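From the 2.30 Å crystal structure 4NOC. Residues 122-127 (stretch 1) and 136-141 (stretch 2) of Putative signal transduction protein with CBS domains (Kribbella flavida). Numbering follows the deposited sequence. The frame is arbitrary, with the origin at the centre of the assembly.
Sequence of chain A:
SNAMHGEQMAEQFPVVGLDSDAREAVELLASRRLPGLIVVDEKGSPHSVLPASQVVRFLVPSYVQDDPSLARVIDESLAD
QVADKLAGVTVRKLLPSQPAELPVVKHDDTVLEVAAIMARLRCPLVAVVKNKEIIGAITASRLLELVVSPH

Stretch 1 (122-127) RCPLVA
Stretch 2 136-141: GAITAS

The antiparallel pairing of the two stretches runs past the end of the second strand and into the first turn of a helix: Ala-140 N, already helical (phi/psi -56/-44°), donates to Pro-124 O at 2.8 Å (N-H...O 152°). Proline has no amide hydrogen to give, but here its carbonyl is what the contact uses.

Strands 125-127 and 136-139 run at 158° to each other, their axes approaching to 4.6 Å. Val-126 and Ile-138 form the hydrogen-bonded pair (CA-CA 5.4 Å), with Val-126 N to Ile-138 O at 3.0 Å and Ile-138 N to Val-126 O at 2.8 Å. The flanking non-hydrogen-bonded pairs lie closer, Leu-125 CA to Thr-139 CA at 4.0 Å and Ala-127 CA to Ala-137 CA at 4.3 Å. The same two carbonyls also receive CA-H...O contacts, Leu-125 CA to Ile-138 O and Ala-137 CA to Val-126 O, both at 3.3 Å.

Extended backbones (Leu-125 -154/164°, Val-126 -129/147°, Ala-137 -141/162°, Ile-138 -127/111°) alternate the side chains. Val-126 (chi1 m) and Ile-138 (m, t) share one face, Val-126 CG2 lying 3.9 Å from Ile-138 CB; their beta-branched shapes suit extended strand. Leu-125, Ala-127, Ala-137 and Thr-139 occupy the other. There Leu-125 (chi1 70°, chi2 -43°) places CD2 4.2 Å from Ala-137 CB, the small alanine methyl accommodating the longer chain, and Leu-125 CB is 4.1 Å from Thr-139 CG2.

Thr-139 (-83/166°, chi1 p) ends the strand as N-cap, its side chain capping a backbone nitrogen just beyond the stretch. At the start of the second stretch, within a strand that begins earlier in the chain, Gly-136 adopts 158/-164°, where a CB would jam against the preceding carbonyl oxygen. Arg-122 (54/43°) leaves the preceding helix and stays exposed, outside the contact. The contact buries 310 Å² summed over both sides, with Val-126 and Ile-138 contributing most, and Leu-125, Ala-127, Ala-137 and Ala-140 also buried in the structure, whereas Thr-139 is partly exposed.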

# COMPACT_ATOMS: atom_id res chain seq x y z
N ARG A 122 7.36 5.43 -8.58
CA ARG A 122 7.20 4.29 -7.66
C ARG A 122 6.11 4.55 -6.63
O ARG A 122 6.29 4.27 -5.45
CB ARG A 122 8.52 3.96 -6.94
CG ARG A 122 9.31 2.84 -7.57
CD ARG A 122 10.34 2.23 -6.61
NE ARG A 122 11.43 3.16 -6.29
CZ ARG A 122 12.71 2.81 -6.15
NH1 ARG A 122 13.61 3.73 -5.86
NH2 ARG A 122 13.09 1.54 -6.31
N CYS A 123 4.98 5.12 -7.07
CA CYS A 123 3.91 5.46 -6.14
C CYS A 123 2.93 4.29 -6.05
O CYS A 123 2.77 3.55 -7.02
CB CYS A 123 3.19 6.74 -6.57
SG CYS A 123 2.80 6.75 -8.30
N PRO A 124 2.32 4.11 -4.87
CA PRO A 124 1.37 3.00 -4.63
C PRO A 124 0.09 3.17 -5.44
O PRO A 124 -0.46 2.16 -5.86
CB PRO A 124 1.08 3.10 -3.13
CG PRO A 124 1.53 4.50 -2.72
CD PRO A 124 2.65 4.85 -3.64
N LEU A 125 -0.36 4.41 -5.65
CA LEU A 125 -1.50 4.69 -6.53
C LEU A 125 -1.44 6.10 -7.13
O LEU A 125 -0.68 6.95 -6.67
CB LEU A 125 -2.86 4.46 -5.81
CG LEU A 125 -3.38 5.36 -4.67
CD1 LEU A 125 -2.29 5.72 -3.70
CD2 LEU A 125 -4.01 6.62 -5.19
N VAL A 126 -2.24 6.33 -8.17
CA VAL A 126 -2.44 7.68 -8.70
C VAL A 126 -3.95 7.90 -8.79
O VAL A 126 -4.71 6.95 -9.02
CB VAL A 126 -1.81 7.89 -10.10
CG1 VAL A 126 -0.29 7.77 -10.03
CG2 VAL A 126 -2.38 6.89 -11.13
N ALA A 127 -4.38 9.15 -8.58
CA ALA A 127 -5.77 9.49 -8.79
C ALA A 127 -5.95 9.77 -10.27
O ALA A 127 -4.98 10.10 -10.97
CB ALA A 127 -6.19 10.71 -7.96
N GLY A 136 -11.75 8.30 -10.07
CA GLY A 136 -11.29 7.04 -9.51
C GLY A 136 -9.78 7.04 -9.27
O GLY A 136 -9.14 8.11 -9.27
N ALA A 137 -9.21 5.85 -9.07
CA ALA A 137 -7.77 5.72 -8.85
C ALA A 137 -7.21 4.50 -9.56
O ALA A 137 -7.96 3.59 -9.96
CB ALA A 137 -7.47 5.65 -7.36
N ILE A 138 -5.89 4.49 -9.75
CA ILE A 138 -5.19 3.35 -10.33
C ILE A 138 -4.06 2.96 -9.38
O ILE A 138 -3.09 3.71 -9.23
CB ILE A 138 -4.58 3.70 -11.69
CG1 ILE A 138 -5.64 4.22 -12.65
CG2 ILE A 138 -3.88 2.49 -12.31
CD1 ILE A 138 -5.06 4.87 -13.87
N THR A 139 -4.19 1.80 -8.74
CA THR A 139 -3.15 1.33 -7.84
C THR A 139 -2.05 0.65 -8.64
O THR A 139 -2.23 0.31 -9.80
CB THR A 139 -3.67 0.29 -6.87
OG1 THR A 139 -4.14 -0.84 -7.63
CG2 THR A 139 -4.82 0.86 -6.04
N ALA A 140 -0.91 0.44 -7.98
CA ALA A 140 0.19 -0.29 -8.58
C ALA A 140 -0.28 -1.69 -9.03
O ALA A 140 0.05 -2.11 -10.13
CB ALA A 140 1.38 -0.39 -7.57
N SER A 141 -1.07 -2.39 -8.22
CA SER A 141 -1.48 -3.75 -8.60
C SER A 141 -2.50 -3.72 -9.76
O SER A 141 -2.55 -4.63 -10.58
CB SER A 141 -2.00 -4.57 -7.40
OG SER A 141 -3.27 -4.14 -6.95